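Local coordinates for chorismate mutase protein (Bartonella henselae, PDB 3RMI), which probably catalyses the rearrangement of chorismate to prephenate, as an all-helical chorismate mutase with two copies in its assembly, at residues I21-F24 with D25-I29; E34-R37 with C38-A41. All coordinates share one frame; numbering follows the deposited sequence.

Interaction 1 of 2, residues I21-F24 with D25-I29; sequences IDNF and DITLI
Asp25 N donates to Ile21 O at 2.9 Å, and Ile26, Thr27 and Leu28 repeat this i to i+4 bond to Asp22, Asn23 and Phe24, so 21-29 forms about two and a half turns of regular alpha-helix within the long first helix of a type II chorismate mutase. Thr27 adds a side-chain bond to this pattern. Its OG1 folds back beside its own backbone N (chi1 -50°) and donates to Asn23 O at 2.6 Å. Thr27 N reaches the same oxygen from the opposite face of the carbonyl plane, so two donors grip one acceptor; a beta-hydroxyl suits this place because its proton can go to the carbonyl one turn back. One turn apart on a buried side, Ile21 and Asp25 lie alongside each other and point the same way, with Ile21 CG2 3.8 Å from Asp25 OD2. Here the branched isoleucine packs on Ile42 of the second subunit, while the aspartate carries its charge to Arg35 of that subunit in a salt bridge. Asp22 likewise pairs with Arg58 of the second subunit, and these arginines probably ease the repulsion between the two neighbouring carboxylates. Water 1 lies between the acids, 2.7 Å from Asp22 OD1 and 2.6 Å from Asp25 OD2, though it has more acceptors in reach than protons to give.

Interaction 2 of 2, residues E34-R37 with C38-A41; sequences ERFR and CTQA. With MLT (D-malate), chain D.
This is a local contact between successive turns of alpha-helix, in the part of helix 4-48 where the chorismate mutase fold presents an arginine to the bound D-malate. The backbone N of Cys38, Thr39, Gln40 and Ala41 donates to the oxygens of Glu34, Arg35, Phe36 and Arg37, with Thr39 N 2.9 Å from Arg35 O. Arg35 and Thr39 form the ligand-facing side. With CG anti to the backbone N (chi1 -163°) and the chain extended as far as NE, Arg35 brings its guanidinium edge-on to the ligand. NH1 and NH2 both donate to malate O5, each at 2.8 Å, two N-H groups converging on a single carboxylate oxygen, each bond bent to just under 140°. NE is taken by Asp25 of the second subunit, whose salt bridge probably helps to fix the rotation of the group. The methyl of Thr39 packs against the arginine, CG2 lying 3.5 Å from Arg35 NH1. Its hydroxyl instead turns to water 2, which accepts from Arg35 NH1 and sits over the centre of the Phe36 ring, 3.4 Å above its plane. On the side toward helix 77-106, Gln40 lays its aliphatic chain against Phe36 O and sends NE2 on to Gln94. Toward solvent, two long charged chains meet within a single turn: the Arg37 chain bends at chi3 (74°), and its NE forms a salt bridge with Glu34 OE2 at 3.3 Å.

Overall arrangement
Interactions 1 and 2 follow one another along helix 4-48, their centres 19 Å apart and their nearest atoms about 5 Å apart without touching. The dimer brings them together: the 21-29 region of one chain faces the 34-41 region of the other, and Ile21 of one chain packs on Arg35, Cys38 and Thr39 of the other. Helix 4-48 thus reaches two malate sites, as its copy presumably does, with Ile21 about 4 Å from one malate and Arg35 bonded to another. Lys46, Arg58 and Gln62, with Arg18 of the second subunit, also hydrogen-bond the malate that Arg35 holds, consistent with a shared active site that binds the dicarboxylate chorismate.

Interaction 1 of 2, residues I21-F24 with D25-I29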
loop_
_atom_site.group_PDB
_atom_site.type_symbol
_atom_site.label_atom_id
_atom_site.label_comp_id
_atom_site.label_asym_id
_atom_site.label_seq_id
_atom_site.Cartn_x
_atom_site.Cartn_y
_atom_site.Cartn_z
ATOM N N ILE A 21 -1.527 -7.356 -12.205
ATOM C CA ILE A 21 -1.504 -6.124 -11.435
ATOM C C ILE A 21 -2.854 -5.895 -10.821
ATOM O O ILE A 21 -2.978 -5.648 -9.629
ATOM C CB ILE A 21 -1.090 -4.956 -12.330
ATOM C CG1 ILE A 21 0.403 -5.096 -12.660
ATOM C CG2 ILE A 21 -1.385 -3.608 -11.645
ATOM C CD1 ILE A 21 0.764 -4.424 -13.968
ATOM N N ASP A 22 -3.882 -5.987 -11.644
ATOM C CA ASP A 22 -5.249 -5.711 -11.192
ATOM C C ASP A 22 -5.676 -6.661 -10.061
ATOM O O ASP A 22 -6.332 -6.254 -9.105
ATOM C CB ASP A 22 -6.195 -5.793 -12.373
ATOM C CG ASP A 22 -6.094 -4.556 -13.304
ATOM O OD1 ASP A 22 -5.371 -3.581 -12.940
ATOM O OD2 ASP A 22 -6.774 -4.545 -14.372
ATOM N N ASN A 23 -5.219 -7.908 -10.143
ATOM C CA ASN A 23 -5.436 -8.879 -9.096
ATOM C C ASN A 23 -4.663 -8.573 -7.827
ATOM O O ASN A 23 -5.141 -8.806 -6.696
ATOM C CB ASN A 23 -4.939 -10.211 -9.595
ATOM C CG ASN A 23 -5.878 -11.315 -9.289
ATOM O OD1 ASN A 23 -6.895 -11.511 -10.014
ATOM N ND2 ASN A 23 -5.553 -12.089 -8.247
ATOM N N PHE A 24 -3.417 -8.129 -8.003
ATOM C CA PHE A 24 -2.628 -7.751 -6.832
ATOM C C PHE A 24 -3.302 -6.596 -6.102
ATOM O O PHE A 24 -3.376 -6.599 -4.886
ATOM C CB PHE A 24 -1.215 -7.385 -7.215
ATOM C CG PHE A 24 -0.408 -8.546 -7.741
ATOM C CD1 PHE A 24 -0.453 -9.770 -7.126
ATOM C CD2 PHE A 24 0.401 -8.393 -8.856
ATOM C CE1 PHE A 24 0.288 -10.821 -7.612
ATOM C CE2 PHE A 24 1.153 -9.423 -9.337
ATOM C CZ PHE A 24 1.098 -10.638 -8.736
ATOM N N ASP A 25 -3.810 -5.633 -6.852
ATOM C CA ASP A 25 -4.453 -4.478 -6.249
ATOM C C ASP A 25 -5.701 -4.843 -5.437
ATOM O O ASP A 25 -5.924 -4.247 -4.393
ATOM C CB ASP A 25 -4.771 -3.428 -7.311
ATOM C CG ASP A 25 -3.496 -2.689 -7.827
ATOM O OD1 ASP A 25 -2.434 -2.775 -7.162
ATOM O OD2 ASP A 25 -3.546 -2.032 -8.913
ATOM N N ILE A 26 -6.500 -5.816 -5.875
ATOM C CA ILE A 26 -7.651 -6.237 -5.062
ATOM C C ILE A 26 -7.189 -6.869 -3.783
ATOM O O ILE A 26 -7.804 -6.694 -2.743
ATOM C CB ILE A 26 -8.553 -7.338 -5.638
ATOM C CG1 ILE A 26 -8.773 -7.198 -7.100
ATOM C CG2 ILE A 26 -9.939 -7.270 -4.936
ATOM C CD1 ILE A 26 -9.989 -8.033 -7.631
ATOM N N THR A 27 -6.181 -7.709 -3.909
ATOM C CA THR A 27 -5.557 -8.386 -2.775
ATOM C C THR A 27 -5.031 -7.395 -1.772
ATOM O O THR A 27 -5.261 -7.527 -0.576
ATOM C CB THR A 27 -4.421 -9.266 -3.288
ATOM O OG1 THR A 27 -4.936 -10.070 -4.381
ATOM C CG2 THR A 27 -3.937 -10.168 -2.224
ATOM N N LEU A 28 -4.341 -6.372 -2.265
ATOM C CA LEU A 28 -3.800 -5.349 -1.387
ATOM C C LEU A 28 -4.901 -4.637 -0.626
ATOM O O LEU A 28 -4.745 -4.344 0.559
ATOM C CB LEU A 28 -2.960 -4.340 -2.179
ATOM C CG LEU A 28 -1.609 -4.835 -2.728
ATOM C CD1 LEU A 28 -1.068 -3.799 -3.701
ATOM C CD2 LEU A 28 -0.595 -5.083 -1.613
ATOM N N ILE A 29 -6.021 -4.365 -1.289
ATOM C CA ILE A 29 -7.147 -3.711 -0.616
ATOM C C ILE A 29 -7.775 -4.627 0.443
ATOM O O ILE A 29 -8.178 -4.168 1.510
ATOM C CB ILE A 29 -8.243 -3.288 -1.621
ATOM C CG1 ILE A 29 -7.755 -2.082 -2.444
ATOM C CG2 ILE A 29 -9.578 -2.913 -0.909
ATOM C CD1 ILE A 29 -7.382 -0.840 -1.596
HETATM O O HOH W 1 -5.150 -1.825 -10.928
#

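Interaction 2 of 2, residues E34-R37 with C38-A41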
loop_
_atom_site.group_PDB
_atom_site.type_symbol
_atom_site.label_atom_id
_atom_site.label_comp_id
_atom_site.label_asym_id
_atom_site.label_seq_id
_atom_site.Cartn_x
_atom_site.Cartn_y
_atom_site.Cartn_z
ATOM N N GLU A 34 -8.291 -5.482 6.438
ATOM C CA GLU A 34 -8.084 -6.116 7.742
ATOM C C GLU A 34 -7.137 -5.308 8.628
ATOM O O GLU A 34 -7.369 -5.203 9.828
ATOM C CB GLU A 34 -7.596 -7.555 7.611
ATOM C CG GLU A 34 -8.681 -8.526 7.150
ATOM C CD GLU A 34 -9.911 -8.544 8.067
ATOM O OE1 GLU A 34 -9.779 -8.709 9.314
ATOM O OE2 GLU A 34 -11.020 -8.391 7.520
ATOM N N ARG A 35 -6.098 -4.730 8.038
ATOM C CA ARG A 35 -5.123 -3.936 8.806
ATOM C C ARG A 35 -5.819 -2.772 9.475
ATOM O O ARG A 35 -5.528 -2.457 10.642
ATOM C CB ARG A 35 -4.056 -3.367 7.894
ATOM C CG ARG A 35 -2.789 -2.884 8.639
ATOM C CD ARG A 35 -1.948 -2.062 7.718
ATOM N NE ARG A 35 -0.629 -1.729 8.241
ATOM C CZ ARG A 35 -0.388 -0.773 9.145
ATOM N NH1 ARG A 35 -1.375 -0.082 9.705
ATOM N NH2 ARG A 35 0.843 -0.525 9.512
ATOM N N PHE A 36 -6.742 -2.133 8.735
ATOM C CA PHE A 36 -7.479 -0.996 9.273
ATOM C C PHE A 36 -8.528 -1.413 10.322
ATOM O O PHE A 36 -8.836 -0.647 11.226
ATOM C CB PHE A 36 -8.062 -0.133 8.145
ATOM C CG PHE A 36 -7.097 0.899 7.652
ATOM C CD1 PHE A 36 -6.920 2.087 8.359
ATOM C CD2 PHE A 36 -6.278 0.646 6.567
ATOM C CE1 PHE A 36 -5.996 3.031 7.940
ATOM C CE2 PHE A 36 -5.325 1.584 6.150
ATOM C CZ PHE A 36 -5.199 2.773 6.838
ATOM N N ARG A 37 -9.054 -2.632 10.226
ATOM C CA ARG A 37 -9.865 -3.167 11.292
ATOM C C ARG A 37 -9.024 -3.236 12.561
ATOM O O ARG A 37 -9.486 -2.816 13.605
ATOM C CB ARG A 37 -10.464 -4.528 10.924
ATOM C CG ARG A 37 -11.836 -4.366 10.273
ATOM C CD ARG A 37 -12.226 -5.482 9.265
ATOM N NE ARG A 37 -12.588 -6.746 9.925
ATOM C CZ ARG A 37 -13.805 -7.110 10.331
ATOM N NH1 ARG A 37 -14.848 -6.311 10.175
ATOM N NH2 ARG A 37 -13.980 -8.295 10.910
ATOM N N CYS A 38 -7.776 -3.687 12.460
ATOM C CA CYS A 38 -6.899 -3.763 13.642
ATOM C C CYS A 38 -6.531 -2.418 14.170
ATOM O O CYS A 38 -6.659 -2.186 15.353
ATOM C CB CYS A 38 -5.603 -4.501 13.354
ATOM S SG CYS A 38 -5.848 -6.216 13.234
ATOM N N THR A 39 -6.069 -1.523 13.308
ATOM C CA THR A 39 -5.645 -0.213 13.799
ATOM C C THR A 39 -6.811 0.573 14.339
ATOM O O THR A 39 -6.614 1.482 15.130
ATOM C CB THR A 39 -4.939 0.632 12.746
ATOM O OG1 THR A 39 -5.789 0.789 11.594
ATOM C CG2 THR A 39 -3.612 0.012 12.368
ATOM N N GLN A 40 -8.022 0.268 13.921
ATOM C CA GLN A 40 -9.193 0.950 14.478
ATOM C C GLN A 40 -9.521 0.403 15.852
ATOM O O GLN A 40 -10.014 1.141 16.710
ATOM C CB GLN A 40 -10.417 0.846 13.537
ATOM C CG GLN A 40 -10.350 1.861 12.364
ATOM C CD GLN A 40 -11.257 1.523 11.129
ATOM O OE1 GLN A 40 -12.235 0.764 11.227
ATOM N NE2 GLN A 40 -10.927 2.110 9.979
ATOM N N ALA A 41 -9.260 -0.888 16.063
ATOM C CA ALA A 41 -9.399 -1.461 17.384
ATOM C C ALA A 41 -8.322 -0.853 18.308
ATOM O O ALA A 41 -8.607 -0.534 19.453
ATOM C CB ALA A 41 -9.341 -2.988 17.344
HETATM C C1 MLT D . -0.448 2.064 15.908
HETATM O O1 MLT D . -0.413 2.463 17.113
HETATM O O2 MLT D . -0.701 2.951 15.105
HETATM C C2 MLT D . -0.235 0.632 15.471
HETATM O O3 MLT D . 0.601 0.125 16.464
HETATM C C3 MLT D . 0.433 0.211 14.159
HETATM C C4 MLT D . 0.576 1.222 13.003
HETATM O O4 MLT D . 1.194 2.341 13.153
HETATM O O5 MLT D . 0.141 0.940 11.851
HETATM O O HOH W 2 -4.050 0.022 9.291
#